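Local coordinates for enterobactin synthetase component F-related protein (PDB 4OXI), which probably activates glycine with ATP as glycyl-adenylate, an adenylation step in a lipopolysaccharide modification pathway linked to antimicrobial peptide resistance, at residues 256-261 against 279-284. Sequence-based numbering, arbitrary orientation.
Sequences DRVGQY and SGACLY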
loop_
_atom_site.group_PDB
_atom_site.type_symbol
_atom_site.label_atom_id
_atom_site.label_comp_id
_atom_site.label_asym_id
_atom_site.label_seq_id
_atom_site.Cartn_x
_atom_site.Cartn_y
_atom_site.Cartn_z
ATOM N N ASP A 256 12.139 -8.577 -17.429
ATOM C CA ASP A 256 11.452 -7.359 -17.016
ATOM C C ASP A 256 12.145 -6.704 -15.812
ATOM O O ASP A 256 12.785 -7.389 -15.004
ATOM C CB ASP A 256 9.979 -7.653 -16.706
ATOM C CG ASP A 256 9.100 -7.682 -17.973
ATOM O OD1 ASP A 256 9.162 -6.715 -18.758
ATOM O OD2 ASP A 256 8.340 -8.660 -18.181
ATOM N N ARG A 257 12.030 -5.378 -15.723
ATOM C CA ARG A 257 12.571 -4.603 -14.606
ATOM C C ARG A 257 11.430 -3.842 -13.978
ATOM O O ARG A 257 10.816 -2.991 -14.620
ATOM C CB ARG A 257 13.627 -3.608 -15.090
ATOM C CG ARG A 257 14.858 -4.272 -15.698
ATOM C CD ARG A 257 15.902 -3.231 -16.087
ATOM N NE ARG A 257 17.150 -3.865 -16.493
ATOM C CZ ARG A 257 18.311 -3.229 -16.601
ATOM N NH1 ARG A 257 18.402 -1.926 -16.333
ATOM N NH2 ARG A 257 19.382 -3.899 -16.975
ATOM N N VAL A 258 11.140 -4.163 -12.724
ATOM C CA VAL A 258 9.955 -3.658 -12.069
ATOM C C VAL A 258 10.290 -2.562 -11.073
ATOM O O VAL A 258 11.139 -2.742 -10.195
ATOM C CB VAL A 258 9.232 -4.790 -11.338
ATOM C CG1 VAL A 258 7.981 -4.260 -10.648
ATOM C CG2 VAL A 258 8.881 -5.892 -12.329
ATOM N N GLY A 259 9.642 -1.412 -11.220
ATOM C CA GLY A 259 9.848 -0.330 -10.277
ATOM C C GLY A 259 9.254 -0.682 -8.922
ATOM O O GLY A 259 8.241 -1.383 -8.839
ATOM N N GLN A 260 9.896 -0.219 -7.856
ATOM C CA GLN A 260 9.317 -0.289 -6.517
ATOM C C GLN A 260 9.240 1.140 -5.965
ATOM O O GLN A 260 10.105 1.574 -5.210
ATOM C CB GLN A 260 10.164 -1.187 -5.605
ATOM C CG GLN A 260 9.383 -1.857 -4.484
ATOM C CD GLN A 260 8.883 -0.870 -3.440
ATOM O OE1 GLN A 260 9.583 -0.574 -2.466
ATOM N NE2 GLN A 260 7.673 -0.350 -3.640
ATOM N N TYR A 261 8.207 1.872 -6.359
ATOM C CA TYR A 261 8.067 3.270 -5.967
ATOM C C TYR A 261 7.393 3.496 -4.597
ATOM O O TYR A 261 7.891 4.264 -3.783
ATOM C CB TYR A 261 7.299 4.016 -7.060
ATOM C CG TYR A 261 6.953 5.448 -6.724
ATOM C CD1 TYR A 261 7.830 6.494 -7.011
ATOM C CD2 TYR A 261 5.734 5.759 -6.143
ATOM C CE1 TYR A 261 7.485 7.816 -6.721
ATOM C CE2 TYR A 261 5.390 7.068 -5.841
ATOM C CZ TYR A 261 6.258 8.085 -6.126
ATOM O OH TYR A 261 5.871 9.374 -5.817
ATOM N N SER A 279 7.512 -13.562 -11.373
ATOM C CA SER A 279 7.959 -13.467 -12.752
ATOM C C SER A 279 9.440 -13.749 -12.914
ATOM O O SER A 279 9.915 -13.861 -14.038
ATOM C CB SER A 279 7.692 -12.065 -13.293
ATOM O OG SER A 279 6.347 -11.687 -13.086
ATOM N N GLY A 280 10.176 -13.828 -11.805
ATOM C CA GLY A 280 11.627 -13.956 -11.872
ATOM C C GLY A 280 12.301 -12.682 -12.370
ATOM O O GLY A 280 13.464 -12.697 -12.778
ATOM N N ALA A 281 11.572 -11.569 -12.313
ATOM C CA ALA A 281 12.068 -10.284 -12.801
ATOM C C ALA A 281 12.969 -9.604 -11.780
ATOM O O ALA A 281 13.191 -10.151 -10.691
ATOM C CB ALA A 281 10.906 -9.378 -13.166
ATOM N N CYS A 282 13.490 -8.418 -12.123
ATOM C CA CYS A 282 14.307 -7.664 -11.175
ATOM C C CYS A 282 13.546 -6.464 -10.644
ATOM O O CYS A 282 12.999 -5.658 -11.421
ATOM C CB CYS A 282 15.642 -7.202 -11.774
ATOM S SG CYS A 282 16.808 -6.544 -10.483
ATOM N N LEU A 283 13.501 -6.362 -9.316
ATOM C CA LEU A 283 12.802 -5.271 -8.641
ATOM C C LEU A 283 13.797 -4.131 -8.407
ATOM O O LEU A 283 14.881 -4.354 -7.869
ATOM C CB LEU A 283 12.223 -5.764 -7.303
ATOM C CG LEU A 283 11.309 -4.849 -6.490
ATOM C CD1 LEU A 283 10.003 -4.575 -7.225
ATOM C CD2 LEU A 283 11.014 -5.454 -5.117
ATOM N N TYR A 284 13.439 -2.920 -8.828
ATOM C CA TYR A 284 14.302 -1.765 -8.613
ATOM C C TYR A 284 13.707 -0.842 -7.552
ATOM O O TYR A 284 12.669 -0.211 -7.768
ATOM C CB TYR A 284 14.544 -1.000 -9.928
ATOM C CG TYR A 284 15.546 -1.689 -10.845
ATOM C CD1 TYR A 284 16.832 -1.183 -11.005
ATOM C CD2 TYR A 284 15.208 -2.862 -11.534
ATOM C CE1 TYR A 284 17.753 -1.810 -11.828
ATOM C CE2 TYR A 284 16.132 -3.502 -12.369
ATOM C CZ TYR A 284 17.398 -2.962 -12.510
ATOM O OH TYR A 284 18.321 -3.575 -13.328
#
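Val258 and Leu283 sit side by side on one face of a parallel strand pair, the two strands of a beta-alpha-beta crossover in the AMP-binding enzyme region, strand 257-260 leading through a loop to helix 268-279 and back as strand 282-285. The pair illustrates how such a unit is stitched. Four backbone hydrogen bonds zigzag between the strands: Cys282 N to Asp256 O, Val258 N to Cys282 O (2.7 Å), Tyr284 N to Val258 O (2.7 Å) and Gln260 N to Tyr284 O. The first three are almost straight, whereas the last bends to 141° at the hydrogen.

The two faces of the pair differ in character. On that of Val258 and Leu283, Val258 CG1 meets Leu283 CD1 at 4.0 Å and Val258 CG2 lies against the methyl of Ala281. Gln260 adds its aliphatic part, CB standing 3.8 Å from Leu283 CD1; a turn about CB-CG (chi2 -68°) then swings the amide away, OE1 to Tyr111 and NE2 to Asp272. This side chain is about 12 Å from the bound glycyl-adenosine-5'-phosphate, so the pair is framework near the pocket. On the other face Arg257 passes the CE2 side of the Tyr284 ring at a slant, its CG 3.6 Å from Tyr284 CE2 and its straight outer chain reaching the hydroxyl. The phenol oxygen ends over the centre of the guanidinium, Tyr284 OH to Arg257 CZ measuring 3.3 Å, with the two planes 23° apart. This is contact over a face rather than a hydrogen bond; Arg257 NH1 bonds instead to the carbonyl of His301.

Helix 268-279 ends in a Schellman motif at Gly280, and its Ile273 and Ser276 pack on Leu283. Strand 67-71 flanks strand 282-285 through a Leu283–Ala68 backbone bond, while Arg257 and Gly259 make backbone bonds to Val305, at the start of strand 305-308.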